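Local coordinates for protein cGAS/DncV-like nucleotidyltransferase in E. coli homolog (Elizabethkingia meningoseptica ATCC 13253 = NBRC 12535, PDB 6E0O) that synthesises cyclic nucleotide second messengers in response to phage infection as the nucleotidyltransferase of a CBASS antivirus system, at residues Y186-R191 and G234-T239; D70-D75 and V142-S147. One frame throughout, in Å; residues are numbered along the deposited sequence.

Interaction 1 (Y186-R191 and G234-T239); sequences YRLYKR and GNYTQT
L188 and Y236, each in the first turn of its helix, meet where the starts of helices 188-205 and 236-252 come together, and the leucine can be followed outward atom by atom. Its CB is directed at the other segment. Chi1 of -67° sets CG beside the backbone N, and there the two methyls diverge, CD1 continuing the extended chain (chi2 168°). L188 CD1 runs to the hydroxyl of T239, 3.8 Å from OG1, whereas CD2 settles over one face of the Y236 ring as a CH-pi contact, 4.0 Å from the ring centroid and displaced toward the rim at CZ and CE2.

One turn further along helix 188-205, R191 reaches the hydroxyl end of the same ring. Its chain is extended from CG to NE, bringing CD to 3.5 Å from Y236 OH and NH1 to 2.9 Å from the same oxygen. The guanidinium and phenol planes are 8° apart, but the guanidinium lies off toward the hydroxyl and does not stack over the ring. R187 CB sits over the centre of one guanidinium face.

Helix 236-252 begins with N235 as N-cap, its OD1 accepting from Q238 N at 2.9 Å. The backbone oxygen of N235 is gripped from opposite faces of its plane by T239 N and T239 OG1, the hydroxyl at 2.8 Å. The chemistry is therefore a leucine methyl against an aromatic face, with a polar rim where R191 NH1 nears Y236 OH, while T239 OG1 is already bonded to N235 O and I232 N.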
# COMPACT_ATOMS: atom_id res chain seq x y z
N TYR A 186 -17.30 -7.27 9.02
CA TYR A 186 -17.65 -8.51 8.34
C TYR A 186 -16.67 -8.82 7.21
O TYR A 186 -17.03 -9.43 6.20
CB TYR A 186 -19.09 -8.46 7.82
CG TYR A 186 -20.07 -7.98 8.85
CD1 TYR A 186 -20.46 -8.80 9.90
CD2 TYR A 186 -20.61 -6.70 8.79
CE1 TYR A 186 -21.36 -8.37 10.85
CE2 TYR A 186 -21.50 -6.26 9.74
CZ TYR A 186 -21.87 -7.10 10.77
OH TYR A 186 -22.76 -6.68 11.73
N ARG A 187 -15.41 -8.39 7.38
CA ARG A 187 -14.34 -8.57 6.41
C ARG A 187 -14.56 -7.74 5.15
O ARG A 187 -13.82 -7.88 4.17
CB ARG A 187 -14.09 -10.05 6.11
CG ARG A 187 -14.02 -10.89 7.41
CD ARG A 187 -13.17 -12.17 7.27
NE ARG A 187 -11.84 -11.77 6.83
CZ ARG A 187 -10.93 -11.19 7.61
NH1 ARG A 187 -11.16 -10.96 8.90
NH2 ARG A 187 -9.77 -10.81 7.08
N LEU A 188 -15.51 -6.81 5.17
CA LEU A 188 -15.85 -6.07 3.97
C LEU A 188 -14.94 -4.87 3.71
O LEU A 188 -14.84 -4.45 2.57
CB LEU A 188 -17.33 -5.66 3.99
CG LEU A 188 -18.29 -6.85 3.89
CD1 LEU A 188 -19.70 -6.39 4.22
CD2 LEU A 188 -18.24 -7.48 2.51
N TYR A 189 -14.26 -4.32 4.73
CA TYR A 189 -13.37 -3.19 4.47
C TYR A 189 -12.35 -3.54 3.38
O TYR A 189 -12.26 -2.87 2.34
CB TYR A 189 -12.68 -2.71 5.76
CG TYR A 189 -11.48 -1.84 5.47
CD1 TYR A 189 -11.62 -0.67 4.73
CD2 TYR A 189 -10.21 -2.20 5.88
CE1 TYR A 189 -10.53 0.10 4.41
CE2 TYR A 189 -9.11 -1.42 5.57
CZ TYR A 189 -9.27 -0.27 4.84
OH TYR A 189 -8.17 0.49 4.52
N LYS A 190 -11.57 -4.61 3.58
CA LYS A 190 -10.54 -4.92 2.59
C LYS A 190 -11.14 -5.47 1.31
O LYS A 190 -10.58 -5.27 0.23
CB LYS A 190 -9.49 -5.89 3.16
CG LYS A 190 -8.62 -5.23 4.22
CD LYS A 190 -7.48 -6.11 4.67
CE LYS A 190 -6.63 -5.38 5.71
NZ LYS A 190 -5.53 -6.26 6.17
N ARG A 191 -12.29 -6.15 1.40
CA ARG A 191 -12.96 -6.64 0.20
C ARG A 191 -13.40 -5.49 -0.69
O ARG A 191 -13.26 -5.56 -1.92
CB ARG A 191 -14.11 -7.56 0.60
CG ARG A 191 -13.58 -8.87 1.11
CD ARG A 191 -14.63 -9.78 1.66
NE ARG A 191 -13.97 -10.90 2.34
CZ ARG A 191 -14.61 -11.88 2.95
NH1 ARG A 191 -15.93 -11.89 2.95
NH2 ARG A 191 -13.93 -12.83 3.56
N GLY A 234 -22.91 -9.61 4.14
CA GLY A 234 -23.50 -10.42 3.10
C GLY A 234 -24.12 -9.67 1.94
O GLY A 234 -24.77 -10.31 1.10
N ASN A 235 -23.95 -8.36 1.86
CA ASN A 235 -24.52 -7.59 0.75
C ASN A 235 -23.42 -6.76 0.12
O ASN A 235 -23.18 -5.61 0.51
CB ASN A 235 -25.70 -6.73 1.18
CG ASN A 235 -26.48 -6.22 -0.01
OD1 ASN A 235 -25.94 -6.07 -1.10
ND2 ASN A 235 -27.78 -5.96 0.19
N TYR A 236 -22.74 -7.34 -0.87
CA TYR A 236 -21.61 -6.66 -1.49
C TYR A 236 -22.08 -5.51 -2.36
O TYR A 236 -21.45 -4.44 -2.37
CB TYR A 236 -20.79 -7.65 -2.32
CG TYR A 236 -19.97 -8.61 -1.51
CD1 TYR A 236 -20.57 -9.57 -0.71
CD2 TYR A 236 -18.58 -8.56 -1.55
CE1 TYR A 236 -19.81 -10.45 0.03
CE2 TYR A 236 -17.82 -9.45 -0.82
CZ TYR A 236 -18.44 -10.38 -0.03
OH TYR A 236 -17.68 -11.26 0.69
N THR A 237 -23.18 -5.71 -3.09
CA THR A 237 -23.68 -4.67 -3.99
C THR A 237 -24.07 -3.43 -3.20
O THR A 237 -23.71 -2.31 -3.57
CB THR A 237 -24.86 -5.20 -4.81
OG1 THR A 237 -24.44 -6.30 -5.63
CG2 THR A 237 -25.42 -4.11 -5.69
N GLN A 238 -24.82 -3.61 -2.11
CA GLN A 238 -25.27 -2.45 -1.36
C GLN A 238 -24.13 -1.84 -0.55
O GLN A 238 -24.06 -0.61 -0.38
CB GLN A 238 -26.45 -2.79 -0.46
CG GLN A 238 -27.18 -1.56 0.03
CD GLN A 238 -27.93 -0.81 -1.08
OE1 GLN A 238 -28.03 -1.27 -2.23
NE2 GLN A 238 -28.44 0.36 -0.75
N THR A 239 -23.22 -2.67 -0.03
CA THR A 239 -22.06 -2.12 0.68
C THR A 239 -21.23 -1.26 -0.25
O THR A 239 -20.81 -0.15 0.12
CB THR A 239 -21.20 -3.25 1.26
OG1 THR A 239 -21.93 -3.92 2.29
CG2 THR A 239 -19.90 -2.70 1.83
O HOH W 1 -19.69 -10.11 4.69

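Interaction 2 (D70-D75 and V142-S147); sequences DAFYPD and VLKRFS
F72 packs against V142 on the mixed beta-sheet of the nucleotidyltransferase fold, where the loop following strand 62-68 comes against strand 135-147. This is a worked case of an aromatic side chain from a loop covering a branched residue of a strand. The close part is a meeting of ring and isopropyl group. V142 CG1 stands over the centre of the F72 ring, 3.9 Å from its centroid and only 3° off the normal, and the branch point joins in, with V142 CB 3.7 Å from F72 CD1. The valine torsion explains the pose: with CG1 anti to the backbone N (chi1 171°), CG2 falls beside that nitrogen and reaches F72 CD1 at 3.8 Å.

Around this buried valine the contact becomes looser and its other members are exposed. The extended chain of K144 slides past F72 in the opposite direction, with CE 4.0 Å from F72 CE2; its ammonium approaches the ring obliquely. K144 also touches E153 and E155 on the adjoining strand 152-160.

Y73 crosses V142 at about a right angle, offering a ring edge where F72 offers a face. Its hydroxyl is hydrogen-bonded to E155, so the loop is also tied by a polar link to the strand next to that of V142. At that edge, Y73 CE2 lies near V142 CG2, 4.2 Å away.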
# COMPACT_ATOMS: atom_id res chain seq x y z
N ASP A 70 20.48 -0.09 13.38
CA ASP A 70 21.43 -0.49 14.40
C ASP A 70 21.46 0.48 15.57
O ASP A 70 21.62 0.06 16.72
CB ASP A 70 22.81 -0.61 13.75
CG ASP A 70 23.86 -1.16 14.68
OD1 ASP A 70 23.64 -2.24 15.27
OD2 ASP A 70 24.93 -0.52 14.80
N ALA A 71 21.28 1.78 15.31
CA ALA A 71 21.34 2.77 16.38
C ALA A 71 20.15 2.67 17.33
O ALA A 71 20.27 3.03 18.51
CB ALA A 71 21.40 4.18 15.78
N PHE A 72 19.01 2.21 16.84
CA PHE A 72 17.78 2.13 17.63
C PHE A 72 17.51 0.73 18.15
O PHE A 72 16.92 0.59 19.22
CB PHE A 72 16.58 2.56 16.78
CG PHE A 72 16.59 4.02 16.43
CD1 PHE A 72 17.22 4.47 15.29
CD2 PHE A 72 15.97 4.94 17.26
CE1 PHE A 72 17.24 5.81 14.98
CE2 PHE A 72 15.98 6.28 16.95
CZ PHE A 72 16.62 6.72 15.81
N TYR A 73 17.90 -0.30 17.39
CA TYR A 73 17.72 -1.71 17.76
C TYR A 73 19.08 -2.37 17.63
O TYR A 73 19.34 -3.15 16.71
CB TYR A 73 16.66 -2.37 16.87
CG TYR A 73 15.33 -1.66 16.98
CD1 TYR A 73 14.52 -1.82 18.10
CD2 TYR A 73 14.89 -0.80 15.98
CE1 TYR A 73 13.32 -1.16 18.21
CE2 TYR A 73 13.69 -0.13 16.09
CZ TYR A 73 12.91 -0.31 17.21
OH TYR A 73 11.71 0.34 17.33
N PRO A 74 20.00 -2.06 18.55
CA PRO A 74 21.37 -2.58 18.45
C PRO A 74 21.43 -4.08 18.72
O PRO A 74 20.47 -4.72 19.16
CB PRO A 74 22.13 -1.79 19.51
CG PRO A 74 21.08 -1.43 20.52
CD PRO A 74 19.83 -1.16 19.71
N ASP A 75 22.61 -4.63 18.46
CA ASP A 75 22.87 -6.05 18.67
C ASP A 75 23.03 -6.30 20.17
O ASP A 75 23.98 -5.81 20.79
CB ASP A 75 24.13 -6.44 17.91
CG ASP A 75 24.25 -7.94 17.71
OD1 ASP A 75 23.99 -8.69 18.67
OD2 ASP A 75 24.59 -8.37 16.59
N VAL A 142 14.82 4.42 10.76
CA VAL A 142 13.78 4.70 11.73
C VAL A 142 13.41 6.18 11.70
O VAL A 142 14.28 7.06 11.58
CB VAL A 142 14.27 4.31 13.14
CG1 VAL A 142 13.30 4.79 14.22
CG2 VAL A 142 14.48 2.82 13.24
N LEU A 143 12.12 6.44 11.82
CA LEU A 143 11.57 7.79 11.91
C LEU A 143 10.74 7.92 13.17
O LEU A 143 9.93 7.04 13.48
CB LEU A 143 10.65 8.06 10.72
CG LEU A 143 9.81 9.34 10.82
CD1 LEU A 143 10.70 10.55 10.61
CD2 LEU A 143 8.67 9.31 9.82
N LYS A 144 10.89 9.04 13.87
CA LYS A 144 10.01 9.39 14.98
C LYS A 144 9.44 10.77 14.72
O LYS A 144 10.19 11.71 14.43
CB LYS A 144 10.75 9.34 16.31
CG LYS A 144 11.22 7.93 16.59
CD LYS A 144 11.88 7.77 17.92
CE LYS A 144 12.14 6.29 18.15
NZ LYS A 144 12.81 6.03 19.44
N ARG A 145 8.11 10.88 14.79
CA ARG A 145 7.43 12.14 14.55
C ARG A 145 6.24 12.28 15.48
O ARG A 145 5.54 11.31 15.77
CB ARG A 145 6.89 12.24 13.12
CG ARG A 145 7.95 12.50 12.07
CD ARG A 145 8.70 13.79 12.34
NE ARG A 145 9.89 13.90 11.49
CZ ARG A 145 9.86 14.15 10.19
NH1 ARG A 145 8.69 14.32 9.57
NH2 ARG A 145 10.99 14.23 9.50
N PHE A 146 6.00 13.51 15.92
CA PHE A 146 4.84 13.77 16.76
C PHE A 146 3.58 13.85 15.92
O PHE A 146 3.55 14.53 14.89
CB PHE A 146 5.04 15.08 17.53
CG PHE A 146 3.99 15.32 18.57
CD1 PHE A 146 4.05 14.66 19.78
CD2 PHE A 146 2.95 16.19 18.33
CE1 PHE A 146 3.09 14.88 20.75
CE2 PHE A 146 1.98 16.41 19.30
CZ PHE A 146 2.05 15.75 20.50
N SER A 147 2.55 13.13 16.35
CA SER A 147 1.23 13.19 15.76
C SER A 147 0.36 14.11 16.60
O SER A 147 0.11 13.83 17.77
CB SER A 147 0.61 11.80 15.74
OG SER A 147 -0.78 11.87 15.45

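In the fold
Along the chain, both segments of interaction 2 precede those of interaction 1, so the two contacts follow one another without interleaving. Their centres are about 37 Å apart, flanking the middle of the molecule, and their nearest atoms about 17 Å apart. They share no secondary structure: interaction 2 joins a loop to strand 135-147 of the mixed sheet, whereas interaction 1 joins helices 188-205 and 236-252. Strand 135-147 and helix 188-205 each also carry a probable ligand residue at another point, D136 for ATP and magnesium on the strand and K197 for GTP on the helix. Thus each of these separate packing contacts involves one element that probably also contributes to nucleotide binding.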